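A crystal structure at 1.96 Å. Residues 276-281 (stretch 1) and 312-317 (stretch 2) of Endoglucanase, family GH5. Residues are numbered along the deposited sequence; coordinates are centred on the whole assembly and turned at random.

Stretch 1 276-281: WGSTFS
Stretch 2 312-317: NVDEFG

A single carbonyl oxygen, that of Glu 315, accepts both the direct hydrogen bond and the CA-H...O contact between these two irregular stretches. The hydrogen bond runs from Phe 280 N to Glu 315 O at 2.9 Å with an N-H...O angle of 141°, and the CA-H...O contact from Thr 279 CA to Glu 315 O at 3.3 Å, 142° at the hydrogen. In register, Thr 279 CA and Glu 315 CA are the nearest CA pair, 4.6 Å apart.

Stretch 2 begins with a type I turn from Asn 312 to Glu 315, with phi/psi of -60/-25 at Val 313 and -80/-5 at Asp 314. Asn 312 O accepts from Glu 315 N at 2.9 Å and from Gly 317 N at 2.8 Å, while Asn 312 OD1 (chi1 t) accepts from Asp 314 N at 2.8 Å. Glu 315 then adopts -124/-104, its side chain m at chi1 and t at chi2.

Stretch 1 is extended from Ser 278 (-131/145) through Thr 279 (-78/153) to Phe 280 (-70/122). Gly 277, at 138/-176, occupies a conformation in which a CB would jam against the preceding carbonyl oxygen.

The CA-to-CB bond of Phe 316 (chi1 m, chi2 -86°) points sideways, but its ring end comes nearer stretch 1. Thr 279 CB lies over one face, 4.3 Å from the ring centroid and 26° off the normal, a CH-pi geometry; Gly 277 C meets the edge, 3.8 Å from Phe 316 CE1. The CA-to-CB bond of Phe 280 (chi1 t, chi2 64°) points toward stretch 2, placing Phe 280 CB 3.6 Å from Asp 314 O, while the end of the side chain leads away.

One water completes the link: its oxygen accepts from Thr 279 OG1 (chi1 t) at 2.7 Å, and the water donates to Phe 280 O at 2.7 Å and Asp 314 O at 3.1 Å, both measured from the water oxygen.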

# COMPACT_ATOMS: atom_id res chain seq x y z
N TRP A 276 -0.89 -0.09 8.09
CA TRP A 276 -0.91 0.27 9.52
C TRP A 276 -0.91 -1.03 10.27
O TRP A 276 -0.97 -2.12 9.66
CB TRP A 276 -2.16 1.10 9.87
CG TRP A 276 -3.40 0.32 9.75
CD1 TRP A 276 -4.07 -0.04 8.59
CD2 TRP A 276 -4.12 -0.31 10.81
NE1 TRP A 276 -5.15 -0.82 8.88
CE2 TRP A 276 -5.24 -1.00 10.22
CE3 TRP A 276 -4.04 -0.26 12.18
CZ2 TRP A 276 -6.20 -1.67 11.00
CZ3 TRP A 276 -4.97 -0.95 12.97
CH2 TRP A 276 -6.07 -1.60 12.38
N GLY A 277 -0.83 -0.96 11.60
CA GLY A 277 -0.92 -2.09 12.48
C GLY A 277 0.09 -2.02 13.59
O GLY A 277 0.71 -0.96 13.76
N SER A 278 0.13 -3.07 14.40
CA SER A 278 1.07 -3.07 15.53
C SER A 278 1.83 -4.34 15.56
O SER A 278 1.28 -5.39 15.27
CB SER A 278 0.32 -2.84 16.88
OG SER A 278 -0.65 -3.85 17.05
N THR A 279 3.07 -4.30 15.95
CA THR A 279 3.90 -5.47 16.14
C THR A 279 3.51 -6.13 17.49
O THR A 279 2.96 -5.47 18.38
CB THR A 279 5.37 -5.07 16.09
OG1 THR A 279 6.15 -6.24 15.77
CG2 THR A 279 5.89 -4.33 17.36
N PHE A 280 3.71 -7.40 17.57
CA PHE A 280 3.43 -8.12 18.76
C PHE A 280 4.42 -7.76 19.86
O PHE A 280 5.61 -8.01 19.75
CB PHE A 280 3.47 -9.65 18.56
CG PHE A 280 3.02 -10.39 19.77
CD1 PHE A 280 1.72 -10.27 20.24
CD2 PHE A 280 3.94 -11.09 20.49
CE1 PHE A 280 1.34 -10.92 21.41
CE2 PHE A 280 3.55 -11.71 21.69
CZ PHE A 280 2.28 -11.65 22.08
N SER A 281 3.94 -7.27 20.99
CA SER A 281 4.83 -6.94 22.14
C SER A 281 4.29 -7.51 23.45
O SER A 281 4.12 -6.77 24.45
CB SER A 281 4.90 -5.42 22.27
OG SER A 281 5.50 -4.86 21.11
N ASN A 312 4.69 -13.24 9.97
CA ASN A 312 5.49 -13.64 11.15
C ASN A 312 4.68 -13.31 12.40
O ASN A 312 4.39 -12.16 12.72
CB ASN A 312 6.84 -12.92 11.15
CG ASN A 312 7.68 -13.31 12.31
OD1 ASN A 312 7.23 -13.71 13.38
ND2 ASN A 312 9.01 -13.27 12.13
N VAL A 313 4.23 -14.35 13.09
CA VAL A 313 3.35 -14.19 14.26
C VAL A 313 3.99 -13.40 15.36
O VAL A 313 3.26 -12.76 16.18
CB VAL A 313 2.84 -15.56 14.75
CG1 VAL A 313 3.99 -16.36 15.31
CG2 VAL A 313 1.62 -15.38 15.68
N ASP A 314 5.29 -13.38 15.42
CA ASP A 314 5.97 -12.58 16.43
C ASP A 314 6.08 -11.10 16.09
O ASP A 314 6.59 -10.29 16.86
CB ASP A 314 7.36 -13.16 16.70
CG ASP A 314 7.24 -14.57 17.26
OD1 ASP A 314 6.29 -14.89 17.95
OD2 ASP A 314 8.15 -15.38 17.04
N GLU A 315 5.65 -10.72 14.90
CA GLU A 315 5.71 -9.37 14.39
C GLU A 315 4.30 -8.95 14.01
O GLU A 315 3.56 -8.53 14.88
CB GLU A 315 6.72 -9.32 13.23
CG GLU A 315 8.11 -9.61 13.72
CD GLU A 315 9.17 -9.69 12.68
OE1 GLU A 315 8.90 -9.41 11.48
OE2 GLU A 315 10.35 -10.05 12.94
N PHE A 316 3.93 -8.91 12.70
CA PHE A 316 2.68 -8.40 12.23
C PHE A 316 1.70 -9.46 11.72
O PHE A 316 0.58 -9.14 11.27
CB PHE A 316 2.96 -7.38 11.09
CG PHE A 316 3.54 -6.07 11.57
CD1 PHE A 316 2.72 -5.09 11.98
CD2 PHE A 316 4.90 -5.90 11.65
CE1 PHE A 316 3.23 -3.85 12.41
CE2 PHE A 316 5.41 -4.70 12.14
CZ PHE A 316 4.55 -3.71 12.52
N GLY A 317 2.13 -10.72 11.75
CA GLY A 317 1.33 -11.77 11.18
C GLY A 317 0.13 -12.12 12.08
O GLY A 317 0.30 -12.49 13.28
O HOH W 1 7.40 -7.49 17.81